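Local coordinates for guanine nucleotide exchange protein (Legionella pneumophila, PDB 1XSZ) that probably acts as a guanine nucleotide exchange factor for ADP-ribosylation factors, with a capping domain covering the active site of its Sec7 domain, at residues A[46-49]-A[54-57]; A[73-78]-A[110-115]. One frame throughout, in Å; residues are numbered along the deposited sequence. Where two conformers were deposited one is given.

Contact 1: A[46-49]-A[54-57]; sequences EFFH and NLDL
Asp-56 OD2, one residue beyond the Leu-55 that packs against Phe-47 and Phe-48, is gripped by two backbone amides: it accepts a hydrogen bond from Ala-59 N and a weak one from Glu-58 N. Asp-56 is therefore the N-cap of helix 57-64, and the contact is made by the loop through which helix 40-50 of the all-helical Sec7 domain passes to it. Asn-19 pins the same loop, its OD1 taking Asp-56 N and its ND2 giving to Asn-54 O, which fixes the backbone on both flanks of Leu-55.

Held like this, Leu-55 points back at helix 40-50 and does all the work on the loop side. Its two methyls part to serve one phenylalanine ring each. Leu-55 CD1 comes up to the edge of the Phe-48 ring, close to the ring plane, with CD2 of Phe-48 4.0 Å away. Leu-55 CD1 also rests on the helix backbone, 4.0 Å from Phe-47 O and equally far from Phe-48 CA. Both aromatic side chains run across the leucine at about a right angle. Phe-47 swings its CG anti to the backbone N (chi1 -163°), which brings CE2 of its ring round to Leu-55 CD2.

All three side chains are buried: Phe-18 and Val-60 close over Leu-55, Ile-14 and Ile-15 over Phe-47. The second methyl, Leu-55 CD2, meets the Phe-47 ring obliquely at CE2, 4.1 Å away.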
loop_
_atom_site.group_PDB
_atom_site.type_symbol
_atom_site.label_atom_id
_atom_site.label_comp_id
_atom_site.label_asym_id
_atom_site.label_seq_id
_atom_site.Cartn_x
_atom_site.Cartn_y
_atom_site.Cartn_z
ATOM N N GLU A 46 -19.493 -2.288 -5.985
ATOM C CA GLU A 46 -20.756 -2.136 -5.275
ATOM C C GLU A 46 -20.881 -3.153 -4.145
ATOM O O GLU A 46 -21.425 -2.841 -3.088
ATOM C CB GLU A 46 -21.931 -2.282 -6.247
ATOM C CG GLU A 46 -23.305 -2.047 -5.626
ATOM C CD GLU A 46 -23.471 -0.645 -5.068
ATOM O OE1 GLU A 46 -23.133 0.326 -5.779
ATOM O OE2 GLU A 46 -23.954 -0.510 -3.924
ATOM N N PHE A 47 -20.370 -4.362 -4.364
ATOM C CA PHE A 47 -20.432 -5.400 -3.340
ATOM C C PHE A 47 -19.594 -4.986 -2.129
ATOM O O PHE A 47 -19.995 -5.194 -0.988
ATOM C CB PHE A 47 -19.919 -6.736 -3.892
ATOM C CG PHE A 47 -20.322 -7.927 -3.064
ATOM C CD1 PHE A 47 -21.621 -8.431 -3.133
ATOM C CD2 PHE A 47 -19.418 -8.531 -2.197
ATOM C CE1 PHE A 47 -22.010 -9.517 -2.349
ATOM C CE2 PHE A 47 -19.800 -9.619 -1.408
ATOM C CZ PHE A 47 -21.098 -10.112 -1.485
ATOM N N PHE A 48 -18.427 -4.402 -2.383
ATOM C CA PHE A 48 -17.552 -3.946 -1.303
ATOM C C PHE A 48 -18.287 -2.917 -0.439
ATOM O O PHE A 48 -18.202 -2.949 0.788
ATOM C CB PHE A 48 -16.284 -3.306 -1.875
ATOM C CG PHE A 48 -15.297 -4.283 -2.461
ATOM C CD1 PHE A 48 -14.283 -3.825 -3.293
ATOM C CD2 PHE A 48 -15.348 -5.643 -2.155
ATOM C CE1 PHE A 48 -13.331 -4.696 -3.814
ATOM C CE2 PHE A 48 -14.397 -6.524 -2.672
ATOM C CZ PHE A 48 -13.388 -6.049 -3.501
ATOM N N HIS A 49 -18.991 -1.992 -1.085
ATOM C CA HIS A 49 -19.743 -0.974 -0.357
ATOM C C HIS A 49 -20.924 -1.592 0.391
ATOM O O HIS A 49 -21.112 -1.354 1.584
ATOM C CB HIS A 49 -20.265 0.097 -1.322
ATOM C CG HIS A 49 -19.257 1.148 -1.667
ATOM N ND1 HIS A 49 -18.968 1.507 -2.965
ATOM C CD2 HIS A 49 -18.504 1.951 -0.879
ATOM C CE1 HIS A 49 -18.083 2.487 -2.963
ATOM N NE2 HIS A 49 -17.784 2.776 -1.709
ATOM N N ASN A 54 -19.599 -7.088 6.515
ATOM C CA ASN A 54 -19.426 -8.537 6.499
ATOM C C ASN A 54 -18.136 -9.034 5.862
ATOM O O ASN A 54 -17.830 -10.224 5.928
ATOM C CB ASN A 54 -20.606 -9.172 5.765
ATOM C CG ASN A 54 -21.939 -8.777 6.360
ATOM O OD1 ASN A 54 -22.863 -8.386 5.642
ATOM N ND2 ASN A 54 -22.048 -8.879 7.677
ATOM N N LEU A 55 -17.384 -8.130 5.249
ATOM C CA LEU A 55 -16.148 -8.502 4.568
ATOM C C LEU A 55 -14.881 -8.140 5.332
ATOM O O LEU A 55 -14.887 -7.257 6.184
ATOM C CB LEU A 55 -16.092 -7.820 3.199
ATOM C CG LEU A 55 -17.179 -8.155 2.176
ATOM C CD1 LEU A 55 -17.164 -7.106 1.078
ATOM C CD2 LEU A 55 -16.953 -9.545 1.602
ATOM N N ASP A 56 -13.802 -8.843 5.006
ATOM C CA ASP A 56 -12.488 -8.589 5.584
ATOM C C ASP A 56 -12.059 -7.293 4.896
ATOM O O ASP A 56 -11.657 -7.303 3.728
ATOM C CB ASP A 56 -11.546 -9.743 5.218
ATOM C CG ASP A 56 -10.097 -9.475 5.588
ATOM O OD1 ASP A 56 -9.288 -10.421 5.485
ATOM O OD2 ASP A 56 -9.757 -8.337 5.969
ATOM N N LEU A 57 -12.152 -6.182 5.620
ATOM C CA LEU A 57 -11.818 -4.895 5.034
ATOM C C LEU A 57 -10.341 -4.696 4.747
ATOM O O LEU A 57 -9.981 -3.854 3.930
ATOM C CB LEU A 57 -12.366 -3.763 5.906
ATOM C CG LEU A 57 -13.899 -3.748 5.975
ATOM C CD1 LEU A 57 -14.365 -2.561 6.807
ATOM C CD2 LEU A 57 -14.484 -3.683 4.565
#

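Contact 2: A[73-78]-A[110-115]; sequences QVLKAF and DRLVQS
Two helices of the Sec7 domain, 69-80 and 106-123, cross here through one leucine, Leu-75, pressed against Arg-111, Leu-112 and Ser-115. The segment axes pass 10.4 Å apart at a signed angle of -45°, and the two helices run in broadly the same direction. Leu-75 spans that spacing with its CG anti to the backbone N (chi1 174°), and both its methyls face Ser-115 and Leu-112 together. Leu-75 CG sits on the serine, 3.4 Å from Ser-115 OG, while Leu-75 CD2 lies 3.6 Å from Ser-115 CB. Leu-75 CD2 additionally reaches the backbone, 3.9 Å from Arg-111 O. Leu-75 CD1 meets Leu-112 CD2 at 3.9 Å, the two leucine side chains crossing at roughly a right angle.

The serine hydroxyl, although wedged against hydrocarbon, is satisfied by a hydrogen bond with Thr-79 OG1, one turn on from Leu-75; this adds a polar tie between the helices beside the leucine. Arg-111 offers only its backbone side here: its side chain turns off toward Ser-65, where in one of its two conformers NH1 bonds to Ser-65 O.

Leu-112 also touches Phe-100 and Pro-103, in the loop just before helix 106-123. In Sec7 domains the corresponding loop carries the catalytic glutamic finger, so this oblique helix pair probably belongs to the helical framework next to the exchange site, an arrangement characteristic of the Sec7 fold.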
loop_
_atom_site.group_PDB
_atom_site.type_symbol
_atom_site.label_atom_id
_atom_site.label_comp_id
_atom_site.label_asym_id
_atom_site.label_seq_id
_atom_site.Cartn_x
_atom_site.Cartn_y
_atom_site.Cartn_z
ATOM N N GLN A 73 -9.548 -0.642 -12.131
ATOM C CA GLN A 73 -10.862 -0.323 -12.674
ATOM C C GLN A 73 -11.902 -0.419 -11.562
ATOM O O GLN A 73 -12.818 0.399 -11.482
ATOM C CB GLN A 73 -11.233 -1.283 -13.806
ATOM C CG GLN A 73 -10.425 -1.082 -15.077
ATOM C CD GLN A 73 -10.854 -2.018 -16.189
ATOM O OE1 GLN A 73 -10.749 -3.239 -16.065
ATOM N NE2 GLN A 73 -11.344 -1.449 -17.284
ATOM N N VAL A 74 -11.761 -1.421 -10.698
ATOM C CA VAL A 74 -12.703 -1.578 -9.602
ATOM C C VAL A 74 -12.593 -0.398 -8.638
ATOM O O VAL A 74 -13.603 0.096 -8.137
ATOM C CB VAL A 74 -12.472 -2.910 -8.843
ATOM C CG1 VAL A 74 -13.362 -2.971 -7.611
ATOM C CG2 VAL A 74 -12.790 -4.089 -9.768
ATOM N N LEU A 75 -11.370 0.054 -8.375
ATOM C CA LEU A 75 -11.182 1.189 -7.482
ATOM C C LEU A 75 -11.844 2.440 -8.059
ATOM O O LEU A 75 -12.475 3.206 -7.332
ATOM C CB LEU A 75 -9.689 1.453 -7.245
ATOM C CG LEU A 75 -9.377 2.722 -6.435
ATOM C CD1 LEU A 75 -10.081 2.668 -5.089
ATOM C CD2 LEU A 75 -7.875 2.869 -6.247
ATOM N N LYS A 76 -11.697 2.653 -9.364
ATOM C CA LYS A 76 -12.299 3.826 -9.982
ATOM C C LYS A 76 -13.812 3.792 -9.779
ATOM O O LYS A 76 -14.424 4.809 -9.458
ATOM C CB LYS A 76 -11.963 3.879 -11.475
ATOM C CG LYS A 76 -12.249 5.235 -12.105
ATOM C CD LYS A 76 -11.778 5.304 -13.549
ATOM C CE LYS A 76 -11.968 6.704 -14.110
ATOM N NZ LYS A 76 -13.370 7.175 -13.946
ATOM N N ALA A 77 -14.412 2.618 -9.949
ATOM C CA ALA A 77 -15.851 2.482 -9.767
ATOM C C ALA A 77 -16.215 2.669 -8.296
ATOM O O ALA A 77 -17.188 3.345 -7.966
ATOM C CB ALA A 77 -16.318 1.111 -10.249
ATOM N N PHE A 78 -15.415 2.080 -7.411
ATOM C CA PHE A 78 -15.641 2.167 -5.973
ATOM C C PHE A 78 -15.672 3.616 -5.504
ATOM O O PHE A 78 -16.568 4.025 -4.770
ATOM C CB PHE A 78 -14.539 1.388 -5.241
ATOM C CG PHE A 78 -14.683 1.374 -3.742
ATOM C CD1 PHE A 78 -14.045 2.327 -2.956
ATOM C CD2 PHE A 78 -15.441 0.390 -3.114
ATOM C CE1 PHE A 78 -14.157 2.297 -1.570
ATOM C CE2 PHE A 78 -15.561 0.350 -1.729
ATOM C CZ PHE A 78 -14.918 1.305 -0.954
ATOM N N ASP A 110 -0.692 5.514 -1.998
ATOM C CA ASP A 110 -0.613 6.479 -3.083
ATOM C C ASP A 110 -1.742 6.266 -4.093
ATOM O O ASP A 110 -2.423 7.222 -4.481
ATOM C CB ASP A 110 0.762 6.367 -3.760
ATOM C CG ASP A 110 1.103 7.572 -4.614
ATOM O OD1 ASP A 110 0.422 8.611 -4.498
ATOM O OD2 ASP A 110 2.076 7.476 -5.391
ATOM N N ARG A 111 -1.954 5.024 -4.514
ATOM C CA ARG A 111 -3.014 4.756 -5.480
ATOM C C ARG A 111 -4.380 5.166 -4.948
ATOM O O ARG A 111 -5.214 5.682 -5.696
ATOM C CB ARG A 111 -3.028 3.278 -5.877
ATOM C CG ARG A 111 -1.722 2.807 -6.480
ATOM C CD ARG A 111 -1.900 1.559 -7.331
ATOM N NE ARG A 111 -0.612 1.035 -7.769
ATOM C CZ ARG A 111 0.177 0.271 -7.021
ATOM N NH1 ARG A 111 -0.191 -0.072 -5.793
ATOM N NH2 ARG A 111 1.346 -0.137 -7.493
ATOM N N LEU A 112 -4.619 4.950 -3.660
ATOM C CA LEU A 112 -5.905 5.318 -3.080
ATOM C C LEU A 112 -6.063 6.842 -3.122
ATOM O O LEU A 112 -7.109 7.355 -3.527
ATOM C CB LEU A 112 -6.023 4.811 -1.639
ATOM C CG LEU A 112 -6.148 3.292 -1.477
ATOM C CD1 LEU A 112 -6.297 2.967 0.001
ATOM C CD2 LEU A 112 -7.345 2.759 -2.266
ATOM N N VAL A 113 -5.025 7.567 -2.722
ATOM C CA VAL A 113 -5.071 9.026 -2.737
ATOM C C VAL A 113 -5.294 9.550 -4.163
ATOM O O VAL A 113 -6.037 10.513 -4.370
ATOM C CB VAL A 113 -3.769 9.618 -2.131
ATOM C CG1 VAL A 113 -3.755 11.140 -2.263
ATOM C CG2 VAL A 113 -3.675 9.225 -0.659
ATOM N N GLN A 114 -4.673 8.912 -5.146
ATOM C CA GLN A 114 -4.848 9.326 -6.540
ATOM C C GLN A 114 -6.291 9.105 -6.994
ATOM O O GLN A 114 -6.831 9.883 -7.782
ATOM C CB GLN A 114 -3.899 8.542 -7.448
ATOM C CG GLN A 114 -2.440 8.940 -7.304
ATOM C CD GLN A 114 -1.520 8.071 -8.133
ATOM O OE1 GLN A 114 -1.715 7.911 -9.339
ATOM N NE2 GLN A 114 -0.507 7.504 -7.491
ATOM N N SER A 115 -6.918 8.039 -6.509
ATOM C CA SER A 115 -8.303 7.755 -6.879
ATOM C C SER A 115 -9.208 8.862 -6.342
ATOM O O SER A 115 -10.080 9.378 -7.054
ATOM C CB SER A 115 -8.733 6.404 -6.306
ATOM O OG SER A 115 -10.058 6.092 -6.700
#

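Overall arrangement
Both contacts lie in the Sec7 domain, one after the other along the chain, with centres about 15 Å apart. Contact 1 folds the end of helix 40-50 onto the loop leading to helix 57-64; contact 2 then sets helix 69-80 against helix 106-123. Helices 40-50 and 69-80 join the two: the rings of His-49 and Phe-78 stack, and Phe-48 CB lies 3.7 Å from Phe-78 CE2. Helices 40-50, 69-80 and 106-123 thus pack one on the next. On its far side, helix 106-123 meets the capping domain, where Asp-110 forms a salt bridge with Lys-251, so the series runs from the N-terminal helices to the cap.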